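Local coordinates for AT-rich DNA-binding protein (Thermus thermophilus, PDB 2DT5) that represses transcription as a homodimeric Rex-family regulator, binding DNA through winged-helix domains and sensing the NADH/NAD(+) balance through Rossmann-fold domains, at the interface of chains A and B. Numbering follows the deposited sequence. Chains: chain A/B, AT-rich DNA-binding protein.

Contact 1: the interface of chains A and B. Residues chain A 75-76, 81, 105; chain B 197-198, 200-201.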
ATOM      1  N   LEU A  75      12.840 -10.175   7.979  1.00 31.02           N
ATOM      2  CA  LEU A  75      12.230  -9.457   6.877  1.00 31.64           C
ATOM      3  C   LEU A  75      12.877  -9.762   5.539  1.00 27.80           C
ATOM      4  O   LEU A  75      12.372  -9.360   4.489  1.00 31.72           O
ATOM      5  CB  LEU A  75      12.286  -7.943   7.136  1.00 29.78           C
ATOM      6  CG  LEU A  75      11.320  -7.432   8.208  1.00 25.61           C
ATOM      7  CD1 LEU A  75      11.551  -5.963   8.466  1.00 33.47           C
ATOM      8  CD2 LEU A  75       9.893  -7.651   7.744  1.00 30.69           C
ATOM      9  N   GLY A  76      13.993 -10.470   5.585  1.00 24.68           N
ATOM     10  CA  GLY A  76      14.707 -10.808   4.373  1.00 22.90           C
ATOM     11  C   GLY A  76      15.449  -9.638   3.750  1.00 30.61           C
ATOM     12  O   GLY A  76      15.926  -9.732   2.615  1.00 32.98           O
ATOM     13  N   TRP A  81      17.392  -9.636  -3.453  1.00 32.47           N
ATOM     14  CA  TRP A  81      16.356 -10.348  -4.201  1.00 28.99           C
ATOM     15  C   TRP A  81      16.347  -9.916  -5.655  1.00 31.52           C
ATOM     16  O   TRP A  81      16.512  -8.741  -5.975  1.00 28.00           O
ATOM     17  CB  TRP A  81      14.969 -10.054  -3.615  1.00 23.09           C
ATOM     18  CG  TRP A  81      14.807 -10.533  -2.217  1.00 29.68           C
ATOM     19  CD1 TRP A  81      15.142  -9.866  -1.066  1.00 29.62           C
ATOM     20  CD2 TRP A  81      14.320 -11.818  -1.814  1.00 26.05           C
ATOM     21  NE1 TRP A  81      14.889 -10.668   0.030  1.00 26.60           N
ATOM     22  CE2 TRP A  81      14.385 -11.869  -0.403  1.00 30.81           C
ATOM     23  CE3 TRP A  81      13.836 -12.939  -2.513  1.00 27.84           C
ATOM     24  CZ2 TRP A  81      13.982 -13.002   0.328  1.00 30.22           C
ATOM     25  CZ3 TRP A  81      13.439 -14.065  -1.789  1.00 24.59           C
ATOM     26  CH2 TRP A  81      13.514 -14.083  -0.379  1.00 28.02           C
ATOM     27  N   PHE A 105      16.317  -5.124  -3.162  1.00 27.77           N
ATOM     28  CA  PHE A 105      15.527  -5.590  -4.312  1.00 28.39           C
ATOM     29  C   PHE A 105      16.086  -5.089  -5.633  1.00 27.41           C
ATOM     30  O   PHE A 105      16.028  -3.909  -5.935  1.00 29.69           O
ATOM     31  CB  PHE A 105      14.073  -5.166  -4.131  1.00 29.40           C
ATOM     32  CG  PHE A 105      13.493  -5.589  -2.805  1.00 28.82           C
ATOM     33  CD1 PHE A 105      13.414  -4.691  -1.744  1.00 27.91           C
ATOM     34  CD2 PHE A 105      13.065  -6.900  -2.612  1.00 24.13           C
ATOM     35  CE1 PHE A 105      12.914  -5.096  -0.509  1.00 29.80           C
ATOM     36  CE2 PHE A 105      12.564  -7.324  -1.393  1.00 27.04           C
ATOM     37  CZ  PHE A 105      12.485  -6.421  -0.329  1.00 33.14           C
TER
ATOM     38  N   SER B 197       9.143 -10.812   0.682  1.00 29.38           N
ATOM     39  CA  SER B 197      10.392 -11.421   1.130  1.00 28.33           C
ATOM     40  C   SER B 197      10.089 -12.152   2.437  1.00 30.94           C
ATOM     41  O   SER B 197      10.508 -13.292   2.628  1.00 29.76           O
ATOM     42  CB  SER B 197      11.486 -10.368   1.323  1.00 26.52           C
ATOM     43  OG  SER B 197      11.020  -9.277   2.090  1.00 34.41           O
ATOM     44  N   PHE B 198       9.333 -11.507   3.321  1.00 29.85           N
ATOM     45  CA  PHE B 198       8.979 -12.135   4.589  1.00 32.52           C
ATOM     46  C   PHE B 198       8.235 -13.443   4.324  1.00 33.51           C
ATOM     47  O   PHE B 198       8.562 -14.482   4.895  1.00 31.37           O
ATOM     48  CB  PHE B 198       8.086 -11.218   5.436  1.00 30.34           C
ATOM     49  CG  PHE B 198       7.513 -11.895   6.648  1.00 34.74           C
ATOM     50  CD1 PHE B 198       8.271 -12.048   7.800  1.00 34.20           C
ATOM     51  CD2 PHE B 198       6.242 -12.460   6.609  1.00 32.10           C
ATOM     52  CE1 PHE B 198       7.779 -12.756   8.890  1.00 38.36           C
ATOM     53  CE2 PHE B 198       5.742 -13.175   7.698  1.00 33.82           C
ATOM     54  CZ  PHE B 198       6.512 -13.324   8.839  1.00 34.43           C
ATOM     55  N   ILE B 200       8.147 -15.339   1.569  1.00 26.61           N
ATOM     56  CA  ILE B 200       8.977 -16.342   0.913  1.00 30.57           C
ATOM     57  C   ILE B 200       9.917 -17.041   1.901  1.00 35.85           C
ATOM     58  O   ILE B 200      10.152 -18.237   1.790  1.00 37.50           O
ATOM     59  CB  ILE B 200       9.811 -15.720  -0.237  1.00 26.81           C
ATOM     60  CG1 ILE B 200       8.881 -15.169  -1.322  1.00 26.23           C
ATOM     61  CG2 ILE B 200      10.735 -16.776  -0.838  1.00 30.20           C
ATOM     62  CD1 ILE B 200       9.567 -14.263  -2.330  1.00 26.28           C
ATOM     63  N   LEU B 201      10.443 -16.297   2.869  1.00 35.19           N
ATOM     64  CA  LEU B 201      11.344 -16.881   3.862  1.00 39.13           C
ATOM     65  C   LEU B 201      10.608 -17.530   5.037  1.00 38.38           C
ATOM     66  O   LEU B 201      11.186 -18.345   5.752  1.00 44.06           O
ATOM     67  CB  LEU B 201      12.306 -15.823   4.399  1.00 33.82           C
ATOM     68  CG  LEU B 201      13.151 -15.119   3.342  1.00 40.20           C
ATOM     69  CD1 LEU B 201      14.028 -14.104   4.028  1.00 38.13           C
ATOM     70  CD2 LEU B 201      13.991 -16.131   2.569  1.00 36.04           C
TER

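Contact 2: the interface of chains A and B. Residues chain A 198, 205, 210; chain B 7-8, 48, 51-52.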
ATOM      1  N   PHE A 198     -11.747   9.933   4.934  1.00 27.78           N
ATOM      2  CA  PHE A 198     -12.056  10.070   6.340  1.00 29.82           C
ATOM      3  C   PHE A 198     -11.466  11.350   6.925  1.00 34.20           C
ATOM      4  O   PHE A 198     -12.141  12.059   7.678  1.00 24.67           O
ATOM      5  CB  PHE A 198     -11.538   8.873   7.145  1.00 30.92           C
ATOM      6  CG  PHE A 198     -11.757   9.013   8.630  1.00 28.51           C
ATOM      7  CD1 PHE A 198     -12.971   8.637   9.212  1.00 26.99           C
ATOM      8  CD2 PHE A 198     -10.785   9.608   9.430  1.00 27.41           C
ATOM      9  CE1 PHE A 198     -13.211   8.858  10.568  1.00 25.55           C
ATOM     10  CE2 PHE A 198     -11.008   9.838  10.793  1.00 26.36           C
ATOM     11  CZ  PHE A 198     -12.231   9.461  11.364  1.00 26.31           C
ATOM     12  N   TRP A 205      -9.515  14.956  13.786  1.00 40.16           N
ATOM     13  CA  TRP A 205      -9.486  13.673  14.472  1.00 31.05           C
ATOM     14  C   TRP A 205      -8.099  13.043  14.430  1.00 34.13           C
ATOM     15  O   TRP A 205      -7.375  13.153  13.432  1.00 31.81           O
ATOM     16  CB  TRP A 205     -10.492  12.726  13.840  1.00 28.96           C
ATOM     17  CG  TRP A 205     -10.699  11.473  14.620  1.00 31.75           C
ATOM     18  CD1 TRP A 205     -11.597  11.276  15.634  1.00 32.97           C
ATOM     19  CD2 TRP A 205     -10.011  10.229  14.442  1.00 29.84           C
ATOM     20  NE1 TRP A 205     -11.520   9.976  16.087  1.00 35.09           N
ATOM     21  CE2 TRP A 205     -10.562   9.310  15.367  1.00 31.18           C
ATOM     22  CE3 TRP A 205      -8.995   9.793  13.577  1.00 30.61           C
ATOM     23  CZ2 TRP A 205     -10.116   7.986  15.469  1.00 31.87           C
ATOM     24  CZ3 TRP A 205      -8.556   8.470  13.681  1.00 26.02           C
ATOM     25  CH2 TRP A 205      -9.125   7.584  14.614  1.00 29.90           C
ATOM     26  N   MET A 210      -9.026   7.806  20.648  1.00 35.77           N
ATOM     27  CA  MET A 210      -9.641   6.509  20.941  1.00 38.26           C
ATOM     28  C   MET A 210      -9.130   5.928  22.261  1.00 39.43           C
ATOM     29  O   MET A 210      -9.737   5.011  22.823  1.00 37.48           O
ATOM     30  CB  MET A 210      -9.354   5.508  19.815  1.00 38.01           C
ATOM     31  CG  MET A 210     -10.049   5.837  18.496  1.00 37.10           C
ATOM     32  SD  MET A 210      -9.622   4.655  17.213  1.00 38.85           S
ATOM     33  CE  MET A 210     -10.835   3.319  17.508  1.00 27.39           C
TER
ATOM     34  N   ALA B   7      -5.862   3.207  13.011  1.00 37.03           N
ATOM     35  CA  ALA B   7      -7.274   2.956  13.278  1.00 34.19           C
ATOM     36  C   ALA B   7      -8.120   2.961  12.026  1.00 31.12           C
ATOM     37  O   ALA B   7      -8.920   2.048  11.823  1.00 30.61           O
ATOM     38  CB  ALA B   7      -7.827   3.979  14.291  1.00 38.97           C
ATOM     39  N   ILE B   8      -7.956   3.976  11.176  1.00 27.54           N
ATOM     40  CA  ILE B   8      -8.755   4.020   9.958  1.00 29.85           C
ATOM     41  C   ILE B   8      -8.398   2.866   9.017  1.00 34.38           C
ATOM     42  O   ILE B   8      -9.266   2.331   8.318  1.00 35.16           O
ATOM     43  CB  ILE B   8      -8.618   5.370   9.229  1.00 26.85           C
ATOM     44  CG1 ILE B   8      -8.874   6.519  10.210  1.00 32.76           C
ATOM     45  CG2 ILE B   8      -9.657   5.453   8.117  1.00 24.64           C
ATOM     46  CD1 ILE B   8     -10.242   6.432  10.913  1.00 29.31           C
ATOM     47  N   ASP B  48     -12.717  -0.826  18.640  1.00 33.20           N
ATOM     48  CA  ASP B  48     -12.828   0.012  17.445  1.00 30.15           C
ATOM     49  C   ASP B  48     -14.269   0.298  17.034  1.00 32.35           C
ATOM     50  O   ASP B  48     -14.649   1.460  16.810  1.00 30.99           O
ATOM     51  CB  ASP B  48     -12.131  -0.630  16.243  1.00 28.41           C
ATOM     52  CG  ASP B  48     -10.621  -0.538  16.307  1.00 31.96           C
ATOM     53  OD1 ASP B  48     -10.087   0.226  17.144  1.00 35.78           O
ATOM     54  OD2 ASP B  48      -9.969  -1.239  15.492  1.00 36.20           O
ATOM     55  N   TYR B  51     -16.121   2.502  19.678  1.00 31.90           N
ATOM     56  CA  TYR B  51     -15.748   3.902  19.533  1.00 33.89           C
ATOM     57  C   TYR B  51     -16.493   4.574  18.388  1.00 31.51           C
ATOM     58  O   TYR B  51     -16.995   5.673  18.544  1.00 32.22           O
ATOM     59  CB  TYR B  51     -14.251   4.061  19.290  1.00 31.97           C
ATOM     60  CG  TYR B  51     -13.821   5.509  19.110  1.00 38.59           C
ATOM     61  CD1 TYR B  51     -13.569   6.318  20.215  1.00 31.62           C
ATOM     62  CD2 TYR B  51     -13.661   6.066  17.838  1.00 34.98           C
ATOM     63  CE1 TYR B  51     -13.164   7.644  20.075  1.00 33.97           C
ATOM     64  CE2 TYR B  51     -13.255   7.407  17.683  1.00 36.32           C
ATOM     65  CZ  TYR B  51     -13.008   8.184  18.814  1.00 32.25           C
ATOM     66  OH  TYR B  51     -12.621   9.498  18.704  1.00 33.99           O
ATOM     67  N   PHE B  52     -16.574   3.907  17.241  1.00 35.30           N
ATOM     68  CA  PHE B  52     -17.264   4.494  16.098  1.00 33.77           C
ATOM     69  C   PHE B  52     -18.767   4.238  16.036  1.00 32.28           C
ATOM     70  O   PHE B  52     -19.396   4.491  15.018  1.00 34.39           O
ATOM     71  CB  PHE B  52     -16.582   4.070  14.784  1.00 34.10           C
ATOM     72  CG  PHE B  52     -15.213   4.669  14.586  1.00 36.20           C
ATOM     73  CD1 PHE B  52     -14.072   3.983  14.982  1.00 37.99           C
ATOM     74  CD2 PHE B  52     -15.072   5.951  14.061  1.00 39.43           C
ATOM     75  CE1 PHE B  52     -12.809   4.570  14.869  1.00 36.42           C
ATOM     76  CE2 PHE B  52     -13.813   6.540  13.945  1.00 34.20           C
ATOM     77  CZ  PHE B  52     -12.684   5.848  14.353  1.00 34.60           C
TER

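Contact 1: the interface of chains A and B
A:Trp81 and B:Ser197 bury the most surface in this patch of the Rex homodimer interface, where one turn of helix 192-201 of chain B lies against the end of helix 64-75 and the start of strand 81-86 of chain A. The indole meets the helix at a face and at an edge. B:Ser197 CB sits over one face, 3.3 Å above the ring plane and displaced toward the rim, on the side of NE1 and CE2. B:Leu201 instead reaches the benzo edge, its CG lying in the ring plane and its CD2 methyl 3.6 Å from A:Trp81 CH2. B:Ile200 also reaches the benzo ring, CG2 lying 3.9 Å from A:Trp81 CH2, while its CD1 approaches CZ3.

The indole is held in part by its own chain: A:Trp81 NE1 donates to the carbonyl oxygen A:Gly76 O at 2.9 Å, nearly in the ring plane and with an angle of 161° at the hydrogen. That bond ties the first residue of the strand to the glycine that follows helix 64-75, and probably helps to fix the surface on which the partner helix rests. The same glycine offers its CA to the second methyl of B:Leu201, CD1, at 3.4 Å.

A polar link in this patch comes from the B:Ser197 hydroxyl. A chi1 of 49° places OG between the backbone N and the carbonyl carbon and turns it away from the indole toward the last turn of helix 64-75. There B:Ser197 OG donates to A:Leu75 O at 2.8 Å, approaching nearly in line with the carbonyl bond at a C=O...OG angle of 162°.

Contact 2: the interface of chains A and B
A:Phe198, in helix 190-201, faces B:Ile8 in the first turn of helix 7-23, while A:Trp205, in a loop and itself extended, and A:Met210 in the 3-10 helix 207-210 meet the end of helix 42-51. The methyl B:Ile8 CD1 stands over the centre of the A:Phe198 ring, 3.4 Å from its centroid, in a CH-pi contact. A:Trp205 enters edge first: B:Ala7 CB lies in its ring plane, and A:Trp205 CZ2 comes within 3.5 Å of B:Phe52 CZ. Its pyrrole nitrogen NE1 donates to the phenol oxygen B:Tyr51 OH at 2.9 Å, the oxygen tilted 18° from the indole plane.

With chi1 at 179°, the B:Tyr51 ring extends alongside A:Trp205 and turns a face to A:Met210, whose CG lies 3.5 Å from the ring centroid. Beyond it the thioether bends at chi3 (85°), carrying CE to 3.5 Å from B:Phe52 CE1, while SD faces B:Ala7 CB. Were B:Tyr51 cut back to an alanine, the A:Trp205 N-H would probably lose this acceptor, and a gap would be likely to open beside A:Met210 CG.

The patch thus joins the C-terminal segment of chain A to the DNA-binding part of chain B: the start of helix 7-23 and the end of helix 42-51, the latter within the predicted helix-turn-helix motif.

Contact 1 and contact 2 lie about 32 Å apart, measured between the centres of their C-alpha atoms, yet both use the same helix near the C-terminus, 190-201 in chain A and 192-201 in chain B. Residue 198 appears in each, from chain B at the margin of contact 1 and from chain A in contact 2. By the two-fold symmetry, this helix in each subunit meets the partner's strand 81-86 region in one contact and its first helix, 7-23, in the other, while the residues that follow it reach helix 42-51. Such an arrangement could couple the NAD-binding Rossmann domains to the DNA-binding domains, although this structure alone does not show such coupling.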